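PDB 6LIR: TCR alpha chain from Gallus gallus, which pairs with the TCR beta chain to form the alpha-beta T-cell receptor, which probably recognises antigen at the T-cell surface. Local coordinates for residues Leu61-Ser64 and Ala65-Ser69. Sequence-based numbering, arbitrary orientation.
Sequences LSVS and ADSRS
Ser64 and Ser69 close the loop at the end of strand 59-63: Ser64 N donates to Ser69 O at 3.0 Å in a nearly straight bond (167° at the hydrogen). Inside this closure a type I beta turn runs from Ser64 to Ser67, and Ser67 N returns to Ser64 O over 2.9 Å. The side chain of Asp66 turns back onto its own loop. Its CB starts away from the strand end; CG then sits between the backbone N and the carbonyl carbon (chi1 65°), which turns the carboxylate back toward Ser64 and Arg68 N. There OD1 lies 3.4 Å from Ser64 CB and accepts Arg68 N at 3.1 Å, met from above the carboxylate plane, an Asx turn that overlaps the beta turn at Asp66 and Ser67. On Val63, CG1 stands anti to the backbone N (chi1 171°) and brushes Ser67 OG at 4.0 Å, while the side chain also packs on Ile30 of the facing sheet. Farther round, Arg68 NH1 bonds to Pro23 O and Asp66 O takes Gln26 NE2, tying the loop to the segment after strand 16-21. The loop joins strands 59-63 and 69-74, antiparallel neighbours that are the D and E strands of an immunoglobulin V-set domain.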
ATOM      1  N   LEU A  61      16.908 -17.210   5.697  1.00 31.26           N
ATOM      2  CA  LEU A  61      17.486 -16.855   4.412  1.00 30.73           C
ATOM      3  C   LEU A  61      18.602 -17.840   4.097  1.00 33.10           C
ATOM      4  O   LEU A  61      19.458 -18.102   4.946  1.00 35.23           O
ATOM      5  CB  LEU A  61      18.027 -15.425   4.441  1.00 34.21           C
ATOM      6  CG  LEU A  61      19.033 -15.060   3.354  1.00 32.46           C
ATOM      7  CD1 LEU A  61      18.325 -14.922   2.018  1.00 30.57           C
ATOM      8  CD2 LEU A  61      19.784 -13.782   3.715  1.00 33.06           C
ATOM      9  N   SER A  62      18.590 -18.383   2.884  1.00 30.21           N
ATOM     10  CA  SER A  62      19.611 -19.323   2.435  1.00 31.68           C
ATOM     11  C   SER A  62      20.234 -18.794   1.152  1.00 32.22           C
ATOM     12  O   SER A  62      19.524 -18.506   0.183  1.00 32.77           O
ATOM     13  CB  SER A  62      19.036 -20.726   2.215  1.00 35.94           C
ATOM     14  OG  SER A  62      18.645 -21.341   3.437  1.00 35.77           O
ATOM     15  N   VAL A  63      21.555 -18.630   1.167  1.00 31.78           N
ATOM     16  CA  VAL A  63      22.328 -18.160   0.022  1.00 33.74           C
ATOM     17  C   VAL A  63      22.950 -19.360  -0.682  1.00 33.91           C
ATOM     18  O   VAL A  63      23.575 -20.212  -0.039  1.00 33.58           O
ATOM     19  CB  VAL A  63      23.417 -17.164   0.460  1.00 31.71           C
ATOM     20  CG1 VAL A  63      24.366 -16.850  -0.699  1.00 34.78           C
ATOM     21  CG2 VAL A  63      22.795 -15.892   1.008  1.00 30.31           C
ATOM     22  N   SER A  64      22.791 -19.419  -2.004  1.00 36.44           N
ATOM     23  CA  SER A  64      23.344 -20.517  -2.786  1.00 41.48           C
ATOM     24  C   SER A  64      24.862 -20.571  -2.655  1.00 38.28           C
ATOM     25  O   SER A  64      25.524 -19.565  -2.381  1.00 34.42           O
ATOM     26  CB  SER A  64      22.957 -20.378  -4.257  1.00 44.55           C
ATOM     27  OG  SER A  64      21.547 -20.360  -4.404  1.00 52.55           O
ATOM     28  N   ALA A  65      25.407 -21.776  -2.838  1.00 34.75           N
ATOM     29  CA  ALA A  65      26.846 -21.981  -2.694  1.00 36.43           C
ATOM     30  C   ALA A  65      27.639 -21.065  -3.620  1.00 35.44           C
ATOM     31  O   ALA A  65      28.703 -20.560  -3.241  1.00 39.70           O
ATOM     32  CB  ALA A  65      27.193 -23.447  -2.952  1.00 34.33           C
ATOM     33  N   ASP A  66      27.153 -20.849  -4.843  1.00 36.33           N
ATOM     34  CA  ASP A  66      27.847 -19.982  -5.788  1.00 38.03           C
ATOM     35  C   ASP A  66      27.501 -18.507  -5.612  1.00 38.58           C
ATOM     36  O   ASP A  66      28.020 -17.675  -6.369  1.00 36.68           O
ATOM     37  CB  ASP A  66      27.549 -20.421  -7.226  1.00 38.25           C
ATOM     38  CG  ASP A  66      26.089 -20.248  -7.606  1.00 44.05           C
ATOM     39  OD1 ASP A  66      25.263 -19.920  -6.725  1.00 39.05           O
ATOM     40  OD2 ASP A  66      25.765 -20.446  -8.794  1.00 48.80           O
ATOM     41  N   SER A  67      26.652 -18.171  -4.637  1.00 32.78           N
ATOM     42  CA  SER A  67      26.273 -16.789  -4.331  1.00 30.90           C
ATOM     43  C   SER A  67      25.624 -16.080  -5.517  1.00 31.26           C
ATOM     44  O   SER A  67      25.681 -14.853  -5.624  1.00 30.50           O
ATOM     45  CB  SER A  67      27.469 -15.976  -3.824  1.00 33.64           C
ATOM     46  OG  SER A  67      27.888 -16.442  -2.554  1.00 44.61           O
ATOM     47  N   ARG A  68      24.982 -16.828  -6.410  1.00 30.86           N
ATOM     48  CA  ARG A  68      24.282 -16.224  -7.536  1.00 31.29           C
ATOM     49  C   ARG A  68      22.770 -16.318  -7.392  1.00 33.91           C
ATOM     50  O   ARG A  68      22.046 -16.028  -8.351  1.00 34.95           O
ATOM     51  CB  ARG A  68      24.737 -16.873  -8.847  1.00 36.63           C
ATOM     52  CG  ARG A  68      26.231 -16.686  -9.120  1.00 34.15           C
ATOM     53  CD  ARG A  68      26.647 -17.282 -10.458  1.00 40.94           C
ATOM     54  NE  ARG A  68      28.091 -17.176 -10.656  1.00 40.79           N
ATOM     55  CZ  ARG A  68      28.691 -16.124 -11.203  1.00 41.62           C
ATOM     56  NH1 ARG A  68      27.969 -15.089 -11.613  1.00 38.46           N
ATOM     57  NH2 ARG A  68      30.011 -16.106 -11.338  1.00 41.96           N
ATOM     58  N   SER A  69      22.281 -16.673  -6.209  1.00 32.42           N
ATOM     59  CA  SER A  69      20.853 -16.756  -5.926  1.00 34.87           C
ATOM     60  C   SER A  69      20.673 -16.874  -4.421  1.00 35.75           C
ATOM     61  O   SER A  69      21.603 -17.239  -3.695  1.00 29.47           O
ATOM     62  CB  SER A  69      20.189 -17.941  -6.633  1.00 35.20           C
ATOM     63  OG  SER A  69      20.700 -19.162  -6.139  1.00 35.70           O
TER